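Local coordinates for protein cytochrome c, putative (Shewanella oneidensis, PDB 1SP3) that carries eight c-type hemes and probably works as a respiratory oxidoreductase, named for the reduction of tetrathionate, at residues 45-49 / 50-54. Residues are numbered along the deposited sequence; the frame is centred on the assembly and turned at random.
Sequences QKLPD and RTVVR
Gln45 and Arg54 meet at the open end of a tight beta hairpin, their side chains running alongside each other on the face they share with Leu47, Arg50 and Val52. The amide oxygen OE1 of Gln45 accepts a bond from NH1 of Arg54 at 3.3 Å, in the carbonyl plane and on a lone pair; OE1 in turn lies close to the guanidinium plane of Arg54, although the two flat groups stand 83° apart. Glutamine suits this buried place: with CG anti to the backbone N (chi1 -173°) and the chain extended, its amide reaches the arginine, and a water donates a second bond to OE1 at 2.7 Å. Gln45 and Val52 themselves form an antiparallel hydrogen-bonded pair: N of Gln45 bonds to O of Val52 and N of Val52 to O of Gln45, each at 2.9 Å and nearly straight. Leu47 and Val52 form the apolar middle of this face; CD1 of the leucine lies 3.8 Å from CG2 of the valine, the side chains crossing at about a right angle. Leu47 to Arg50 is a type I turn, and Pro48 fits its second position because its ring already holds phi in the range needed there. Chi1 of 46° sets CG of Arg50 between its backbone N and carbonyl carbon, and the extended chain beyond runs beside Leu47 and Asp49. OD2 of Asp49 is 3.6 Å from NE of Arg50, a long, purely electrostatic pairing with OD2 well out of the guanidinium plane; the stronger partner of Arg50 is Asp302, which salt-bridges NH2. Lys46 and Thr51 occupy the exposed other face, where their polar ends suit solvent. The hairpin rests its Gln45, Leu47 and Arg54 side chains on strand 295-297 of the large mixed sheet, while Arg54 also approaches a bound heme c.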
loop_
_atom_site.group_PDB
_atom_site.type_symbol
_atom_site.label_atom_id
_atom_site.label_comp_id
_atom_site.label_asym_id
_atom_site.label_seq_id
_atom_site.Cartn_x
_atom_site.Cartn_y
_atom_site.Cartn_z
ATOM N N GLN A 45 1.030 -11.127 10.968
ATOM C CA GLN A 45 0.862 -11.851 9.713
ATOM C C GLN A 45 1.495 -13.237 9.787
ATOM O O GLN A 45 2.656 -13.373 10.209
ATOM C CB GLN A 45 1.465 -11.039 8.548
ATOM C CG GLN A 45 1.240 -11.576 7.167
ATOM C CD GLN A 45 1.774 -10.602 6.120
ATOM O OE1 GLN A 45 2.027 -9.471 6.453
ATOM N NE2 GLN A 45 1.949 -11.036 4.902
ATOM N N LYS A 46 0.748 -14.228 9.290
ATOM C CA LYS A 46 1.119 -15.613 9.251
ATOM C C LYS A 46 1.825 -15.880 7.910
ATOM O O LYS A 46 1.170 -15.946 6.864
ATOM C CB LYS A 46 -0.141 -16.471 9.538
ATOM C CG LYS A 46 0.102 -17.975 9.708
ATOM C CD LYS A 46 -1.195 -18.725 10.279
ATOM C CE LYS A 46 -1.015 -20.290 10.396
ATOM N NZ LYS A 46 0.357 -20.685 9.893
ATOM N N LEU A 47 3.175 -15.895 7.950
ATOM C CA LEU A 47 4.051 -16.328 6.857
ATOM C C LEU A 47 4.145 -17.878 6.709
ATOM O O LEU A 47 3.866 -18.603 7.657
ATOM C CB LEU A 47 5.470 -15.710 7.047
ATOM C CG LEU A 47 5.531 -14.175 7.233
ATOM C CD1 LEU A 47 7.002 -13.711 7.314
ATOM C CD2 LEU A 47 4.690 -13.338 6.157
ATOM N N PRO A 48 4.569 -18.412 5.581
ATOM C CA PRO A 48 4.592 -19.865 5.412
ATOM C C PRO A 48 5.203 -20.645 6.593
ATOM O O PRO A 48 4.645 -21.677 7.010
ATOM C CB PRO A 48 5.441 -20.026 4.141
ATOM C CG PRO A 48 5.060 -18.835 3.351
ATOM C CD PRO A 48 5.079 -17.736 4.381
ATOM N N ASP A 49 6.261 -20.086 7.185
ATOM C CA ASP A 49 7.107 -20.779 8.145
ATOM C C ASP A 49 7.141 -20.166 9.559
ATOM O O ASP A 49 7.848 -20.660 10.405
ATOM C CB ASP A 49 8.542 -20.748 7.605
ATOM C CG ASP A 49 9.038 -19.310 7.297
ATOM O OD1 ASP A 49 8.315 -18.514 6.561
ATOM O OD2 ASP A 49 10.172 -18.898 7.757
ATOM N N ARG A 50 6.437 -19.058 9.783
ATOM C CA ARG A 50 6.510 -18.291 11.047
ATOM C C ARG A 50 5.399 -17.225 11.112
ATOM O O ARG A 50 4.935 -16.760 10.058
ATOM C CB ARG A 50 7.883 -17.598 11.214
ATOM C CG ARG A 50 8.380 -16.864 9.949
ATOM C CD ARG A 50 9.718 -16.009 10.059
ATOM N NE ARG A 50 9.983 -15.418 8.753
ATOM C CZ ARG A 50 10.968 -14.578 8.441
ATOM N NH1 ARG A 50 11.862 -14.169 9.374
ATOM N NH2 ARG A 50 11.031 -14.137 7.141
ATOM N N THR A 51 4.949 -16.863 12.327
ATOM C CA THR A 51 4.079 -15.677 12.525
ATOM C C THR A 51 4.929 -14.452 12.949
ATOM O O THR A 51 5.848 -14.557 13.789
ATOM C CB THR A 51 2.968 -15.928 13.554
ATOM O OG1 THR A 51 2.129 -16.974 13.081
ATOM C CG2 THR A 51 2.045 -14.787 13.660
ATOM N N VAL A 52 4.671 -13.319 12.290
ATOM C CA VAL A 52 5.479 -12.137 12.533
ATOM C C VAL A 52 4.594 -10.978 12.831
ATOM O O VAL A 52 3.403 -11.005 12.622
ATOM C CB VAL A 52 6.389 -11.721 11.308
ATOM C CG1 VAL A 52 7.540 -12.718 11.127
ATOM C CG2 VAL A 52 5.539 -11.524 10.007
ATOM N N VAL A 53 5.224 -9.959 13.370
ATOM C CA VAL A 53 4.633 -8.652 13.479
ATOM C C VAL A 53 5.121 -7.819 12.297
ATOM O O VAL A 53 6.276 -7.479 12.196
ATOM C CB VAL A 53 4.831 -8.031 14.884
ATOM C CG1 VAL A 53 4.311 -6.548 14.895
ATOM C CG2 VAL A 53 4.012 -8.868 15.905
ATOM N N ARG A 54 4.233 -7.607 11.336
ATOM C CA ARG A 54 4.550 -6.837 10.180
ATOM C C ARG A 54 3.751 -5.512 10.345
ATOM O O ARG A 54 3.876 -4.868 11.365
ATOM C CB ARG A 54 4.193 -7.657 8.903
ATOM C CG ARG A 54 4.963 -7.246 7.676
ATOM C CD ARG A 54 5.233 -8.311 6.521
ATOM N NE ARG A 54 5.662 -7.544 5.340
ATOM C CZ ARG A 54 4.788 -6.970 4.492
ATOM N NH1 ARG A 54 3.454 -7.160 4.666
ATOM N NH2 ARG A 54 5.224 -6.237 3.463
HETATM O O HOH W 1 1.574 -6.966 7.212
HETATM O O HOH W 2 9.037 -16.411 5.488
#